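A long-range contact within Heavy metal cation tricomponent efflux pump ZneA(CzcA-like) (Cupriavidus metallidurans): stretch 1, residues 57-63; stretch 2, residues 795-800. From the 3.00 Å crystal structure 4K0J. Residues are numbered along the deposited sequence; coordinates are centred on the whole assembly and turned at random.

Stretch 1 57-63: AAEEVEQ
Stretch 2, residues 795-800: GETTIT

What holds these two stretches together, whose touching residues are at least 737 apart in sequence? Packing alone: no hydrogen bond or salt bridge crosses between them, and the contact buries 226 Å² in total. Ile799, Ala58 and Glu62 cover the most surface. The register sets the CA of Ala58 6.2 Å from the CA of Thr797, and the CA of Glu62 7.6 Å from the CA of Ile799; both chains run in roughly the same sense, from Ala58 to Glu62 and from Thr797 to Ile799.

How does Ile799 reach across? It lies in an extended strand (phi/psi -116/116), between Thr798 and Thr800, whose CA-to-CB bonds point away while its own points toward stretch 1. With chi1 m (-55°) and chi2 t (159°), Ile799 CD1 comes to 3.7 Å from Ala58 O, 3.7 Å from Glu59 OE1 and 3.6 Å from Glu62 OE2. A branched aliphatic chain suits this buried place: it fills space, although its tip meets oxygens.

Why does an alanine fit at 58? Its methyl points toward stretch 2 and rests against backbone, with Ala58 CB 3.5 Å from Glu796 O and 3.7 Å from Thr797 O. Those carbonyls precede the clear part of the strand; Thr797, at -88/-38, turns the chain, and its CA-to-CB bond points away. The small methyl lies directly against these carbonyls.

How are the glutamates arranged around the isoleucine? Ala58 (-99/27) and Glu59 (-145/-20) belong to a loop. The CA-to-CB bond of Glu62 (-125/-32) points toward stretch 2, with chi1 t, chi2 -105° and chi3 177°. That of Glu59 points sideways, but chi1 t, chi2 p and chi3 90° bring the end of the side chain nearer. Within stretch 1, Glu59 OE2 and Glu62 OE2 stand 3.0 Å apart, two acceptors without a hydrogen bond between them. The carboxylate oxygens Glu59 OE1 and Glu62 OE2 end beside Ile799 CD1.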

# COMPACT_ATOMS: atom_id res chain seq x y z
N ALA C 57 -22.05 29.32 13.30
CA ALA C 57 -22.51 28.72 14.55
C ALA C 57 -22.82 27.21 14.48
O ALA C 57 -22.51 26.55 13.48
CB ALA C 57 -23.70 29.49 15.09
N ALA C 58 -23.47 26.70 15.53
CA ALA C 58 -23.45 25.27 15.86
C ALA C 58 -24.65 24.41 15.43
O ALA C 58 -24.93 23.39 16.06
CB ALA C 58 -23.23 25.11 17.36
N GLU C 59 -25.34 24.79 14.37
CA GLU C 59 -26.51 24.02 13.96
C GLU C 59 -26.63 24.01 12.44
O GLU C 59 -27.30 23.16 11.84
CB GLU C 59 -27.78 24.58 14.61
CG GLU C 59 -29.02 23.74 14.37
CD GLU C 59 -28.81 22.28 14.73
OE1 GLU C 59 -29.08 21.93 15.90
OE2 GLU C 59 -28.39 21.49 13.85
N GLU C 60 -25.97 24.99 11.84
CA GLU C 60 -25.81 25.05 10.40
C GLU C 60 -24.48 24.38 10.07
O GLU C 60 -23.84 24.68 9.06
CB GLU C 60 -25.81 26.50 9.92
CG GLU C 60 -26.12 27.53 11.03
CD GLU C 60 -27.59 27.60 11.41
OE1 GLU C 60 -28.01 26.84 12.31
OE2 GLU C 60 -28.32 28.42 10.82
N VAL C 61 -24.08 23.45 10.95
CA VAL C 61 -22.79 22.78 10.89
C VAL C 61 -22.96 21.28 11.16
O VAL C 61 -22.03 20.49 10.99
CB VAL C 61 -21.83 23.37 11.95
CG1 VAL C 61 -22.13 22.79 13.33
CG2 VAL C 61 -20.38 23.14 11.56
N GLU C 62 -24.17 20.88 11.57
CA GLU C 62 -24.43 19.51 11.97
C GLU C 62 -25.59 18.94 11.17
O GLU C 62 -25.64 17.74 10.89
CB GLU C 62 -24.77 19.44 13.46
CG GLU C 62 -25.05 18.03 13.98
CD GLU C 62 -26.52 17.76 14.23
OE1 GLU C 62 -26.87 16.62 14.61
OE2 GLU C 62 -27.34 18.70 14.04
N GLN C 63 -26.51 19.83 10.81
CA GLN C 63 -27.74 19.44 10.14
C GLN C 63 -27.44 18.75 8.81
O GLN C 63 -28.05 17.75 8.46
CB GLN C 63 -28.62 20.66 9.90
CG GLN C 63 -30.07 20.33 9.58
CD GLN C 63 -30.73 21.32 8.63
OE1 GLN C 63 -30.07 22.21 8.10
NE2 GLN C 63 -32.03 21.17 8.42
N GLY C 795 -29.49 28.30 21.97
CA GLY C 795 -29.16 27.23 21.03
C GLY C 795 -28.15 26.27 21.62
O GLY C 795 -27.54 26.57 22.63
N GLU C 796 -27.97 25.11 21.00
CA GLU C 796 -27.02 24.14 21.54
C GLU C 796 -25.58 24.52 21.24
O GLU C 796 -25.28 25.07 20.18
CB GLU C 796 -27.33 22.73 21.03
CG GLU C 796 -26.60 21.62 21.78
CD GLU C 796 -27.04 21.51 23.24
OE1 GLU C 796 -26.15 21.54 24.13
OE2 GLU C 796 -28.26 21.39 23.48
N THR C 797 -24.68 24.24 22.17
CA THR C 797 -23.28 24.63 22.03
C THR C 797 -22.49 23.55 21.29
O THR C 797 -21.61 23.86 20.48
CB THR C 797 -22.61 24.86 23.40
OG1 THR C 797 -23.37 25.81 24.15
CG2 THR C 797 -21.21 25.39 23.22
N THR C 798 -22.83 22.30 21.58
CA THR C 798 -22.09 21.15 21.06
C THR C 798 -23.01 19.94 20.89
O THR C 798 -23.74 19.58 21.82
CB THR C 798 -20.93 20.78 21.99
OG1 THR C 798 -19.79 21.59 21.68
CG2 THR C 798 -20.55 19.33 21.84
N ILE C 799 -22.98 19.32 19.72
CA ILE C 799 -23.77 18.12 19.45
C ILE C 799 -22.86 16.93 19.19
O ILE C 799 -22.11 16.93 18.21
CB ILE C 799 -24.68 18.31 18.23
CG1 ILE C 799 -25.57 19.54 18.40
CG2 ILE C 799 -25.51 17.06 18.00
CD1 ILE C 799 -26.10 20.09 17.10
N THR C 800 -22.92 15.93 20.05
CA THR C 800 -22.04 14.77 19.92
C THR C 800 -22.80 13.52 19.49
O THR C 800 -23.63 12.99 20.23
CB THR C 800 -21.26 14.47 21.22
OG1 THR C 800 -22.15 14.00 22.24
CG2 THR C 800 -20.55 15.71 21.72